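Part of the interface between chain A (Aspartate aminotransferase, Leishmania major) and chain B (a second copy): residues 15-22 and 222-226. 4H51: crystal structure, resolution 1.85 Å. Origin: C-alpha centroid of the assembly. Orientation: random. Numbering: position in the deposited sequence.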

# COMPACT_ATOMS: atom_id res chain seq x y z
N MET A 15 2.33 -20.55 28.54
CA MET A 15 2.49 -19.08 28.23
C MET A 15 1.24 -18.50 27.54
O MET A 15 0.82 -19.03 26.50
CB MET A 15 3.70 -18.87 27.32
CG MET A 15 4.05 -17.40 27.08
SD MET A 15 5.82 -17.09 26.74
CE MET A 15 5.93 -15.32 26.98
N THR A 16 0.64 -17.45 28.10
CA THR A 16 -0.57 -16.85 27.51
C THR A 16 -0.24 -15.86 26.36
O THR A 16 0.88 -15.42 26.24
CB THR A 16 -1.43 -16.15 28.58
OG1 THR A 16 -0.77 -14.94 29.01
CG2 THR A 16 -1.69 -17.06 29.78
N THR A 17 -1.20 -15.53 25.50
CA THR A 17 -0.95 -14.58 24.46
C THR A 17 -0.58 -13.24 25.12
O THR A 17 0.25 -12.52 24.60
CB THR A 17 -2.16 -14.38 23.48
OG1 THR A 17 -3.37 -14.16 24.23
CG2 THR A 17 -2.34 -15.60 22.59
N ALA A 18 -1.21 -12.90 26.25
CA ALA A 18 -0.92 -11.58 26.89
C ALA A 18 0.57 -11.53 27.27
O ALA A 18 1.24 -10.50 27.10
CB ALA A 18 -1.86 -11.32 28.08
N GLU A 19 1.12 -12.66 27.72
CA GLU A 19 2.51 -12.70 28.13
C GLU A 19 3.44 -12.58 26.93
O GLU A 19 4.50 -11.98 27.02
CB GLU A 19 2.81 -13.95 28.95
CG GLU A 19 2.03 -13.96 30.26
CD GLU A 19 2.02 -15.28 31.01
OE1 GLU A 19 2.07 -16.37 30.40
OE2 GLU A 19 1.95 -15.20 32.25
N ARG A 20 3.04 -13.15 25.79
CA ARG A 20 3.81 -13.02 24.56
C ARG A 20 3.84 -11.57 24.07
O ARG A 20 4.89 -11.04 23.68
CB ARG A 20 3.28 -13.96 23.48
CG ARG A 20 3.70 -15.40 23.72
CD ARG A 20 3.23 -16.36 22.64
NE ARG A 20 2.99 -17.71 23.17
CZ ARG A 20 3.90 -18.67 23.28
NH1 ARG A 20 5.16 -18.46 22.88
NH2 ARG A 20 3.55 -19.85 23.79
N TRP A 21 2.67 -10.93 24.10
CA TRP A 21 2.58 -9.53 23.70
C TRP A 21 3.34 -8.62 24.63
O TRP A 21 3.91 -7.62 24.20
CB TRP A 21 1.13 -9.08 23.57
CG TRP A 21 0.47 -9.59 22.30
CD1 TRP A 21 -0.44 -10.64 22.18
CD2 TRP A 21 0.67 -9.10 20.94
NE1 TRP A 21 -0.79 -10.81 20.88
CE2 TRP A 21 -0.17 -9.92 20.09
CE3 TRP A 21 1.42 -8.09 20.37
CZ2 TRP A 21 -0.25 -9.73 18.73
CZ3 TRP A 21 1.32 -7.89 18.98
CH2 TRP A 21 0.51 -8.71 18.18
N GLN A 22 3.36 -8.96 25.90
CA GLN A 22 4.17 -8.24 26.88
C GLN A 22 5.62 -8.09 26.50
O GLN A 22 6.26 -7.14 26.93
CB GLN A 22 4.09 -8.98 28.22
CG GLN A 22 4.55 -8.13 29.38
CD GLN A 22 3.57 -7.01 29.61
OE1 GLN A 22 2.35 -7.18 29.35
NE2 GLN A 22 4.08 -5.84 30.05
N LYS B 222 -5.77 -23.43 24.72
CA LYS B 222 -4.52 -23.72 24.04
C LYS B 222 -3.60 -22.49 23.97
O LYS B 222 -2.47 -22.60 23.52
CB LYS B 222 -4.79 -24.26 22.63
CG LYS B 222 -5.43 -25.65 22.60
CD LYS B 222 -4.45 -26.75 22.98
CE LYS B 222 -3.42 -26.92 21.88
NZ LYS B 222 -2.34 -27.87 22.32
N HIS B 223 -4.10 -21.33 24.44
CA HIS B 223 -3.35 -20.07 24.40
C HIS B 223 -2.90 -19.74 23.00
O HIS B 223 -1.81 -19.19 22.78
CB HIS B 223 -2.16 -20.13 25.34
CG HIS B 223 -2.50 -20.77 26.69
ND1 HIS B 223 -3.07 -20.08 27.69
CD2 HIS B 223 -2.37 -22.08 27.13
CE1 HIS B 223 -3.26 -20.89 28.75
NE2 HIS B 223 -2.85 -22.13 28.41
N HIS B 224 -3.75 -20.06 22.03
CA HIS B 224 -3.48 -19.69 20.65
C HIS B 224 -3.70 -18.23 20.39
O HIS B 224 -4.54 -17.57 21.02
CB HIS B 224 -4.37 -20.50 19.70
CG HIS B 224 -4.09 -21.99 19.68
ND1 HIS B 224 -2.86 -22.48 19.68
CD2 HIS B 224 -4.97 -23.08 19.52
CE1 HIS B 224 -2.92 -23.84 19.57
NE2 HIS B 224 -4.23 -24.20 19.46
N GLN B 225 -2.96 -17.70 19.43
CA GLN B 225 -3.26 -16.37 18.88
C GLN B 225 -4.33 -16.48 17.82
O GLN B 225 -4.18 -17.24 16.82
CB GLN B 225 -2.03 -15.73 18.26
CG GLN B 225 -2.29 -14.36 17.61
CD GLN B 225 -2.58 -13.27 18.61
OE1 GLN B 225 -1.86 -13.11 19.62
NE2 GLN B 225 -3.68 -12.52 18.38
N VAL B 226 -5.38 -15.70 18.00
CA VAL B 226 -6.43 -15.59 16.95
C VAL B 226 -6.17 -14.37 16.05
O VAL B 226 -6.04 -13.24 16.53
CB VAL B 226 -7.85 -15.51 17.57
CG1 VAL B 226 -8.91 -15.22 16.53
CG2 VAL B 226 -8.20 -16.81 18.33
O HOH W 1 0.50 -18.28 23.87

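How does chain B arrive at the contact? K222(B) stays out of reach of the chain A stretch, and H223(B) brings the backbone in. It is the first residue to leave helical geometry, and its positive phi (55°) belongs to a Schellman motif that closes the preceding helix. Here the CA atoms of the two stretches come nearest, CA of H223(B) lying 5.3 Å from CA of T16(A). That partner is also at a helix boundary: T16(A) is the N-cap of the helix that begins at T17(A), its OG1 accepting from N of E19(A) at 3.2 Å, while its own N donates to OE1 of E19(A) at 2.9 Å. The end of one helix thus meets the start of another.

What does H223(B) touch? Its CA-to-CB bond points toward chain A, and CB lies 3.4 Å from the carbonyl O of M15(A). Farther out, ND1 of the imidazole rests 3.9 Å from the methyl CG2 of T16(A), a packing contact rather than a hydrogen bond. The polar link at this residue runs through water 1, which donates to O of M15(A) at 2.8 Å and to O of H223(B) at 2.7 Å, and accepts from NE of R20(A) at 2.6 Å. Two carbonyls that could not bond to each other are joined by the water's two hydrogens, and the arginine, although it makes no direct contact with the chain B stretch, supplies the third bond.

Why does H224(B) matter if its CA-to-CB bond points away? It takes part through its backbone. The methyl CG2 of T17(A) sits 3.3 Å from O of H224(B) and 3.6 Å from O of H223(B), so a small apolar group packs against the polar main chain. The CA-to-CB bond of T17(A) points toward the chain B stretch from the first turn of the helix, and its OG1 is hydrogen-bonded elsewhere in the structure.

What fastens the strand to the helix? At Q225(B), where the strand begins, CA-to-CB runs sideways but the end of the side chain comes nearer to chain A. Its OE1 accepts from NE1 of W21(A) at 2.8 Å with an N-H...acceptor angle of 152°, the one direct hydrogen bond between the stretches. Because the indole N-H lies in the ring plane, the oxygen meets the edge of the ring. The other end of the amide is held as well, NE2 donating to O of V226(B) at 3.1 Å. V226(B) itself makes no contact with the chain A stretch, but its carbonyl accepts a hydrogen bond from the glutamine that does.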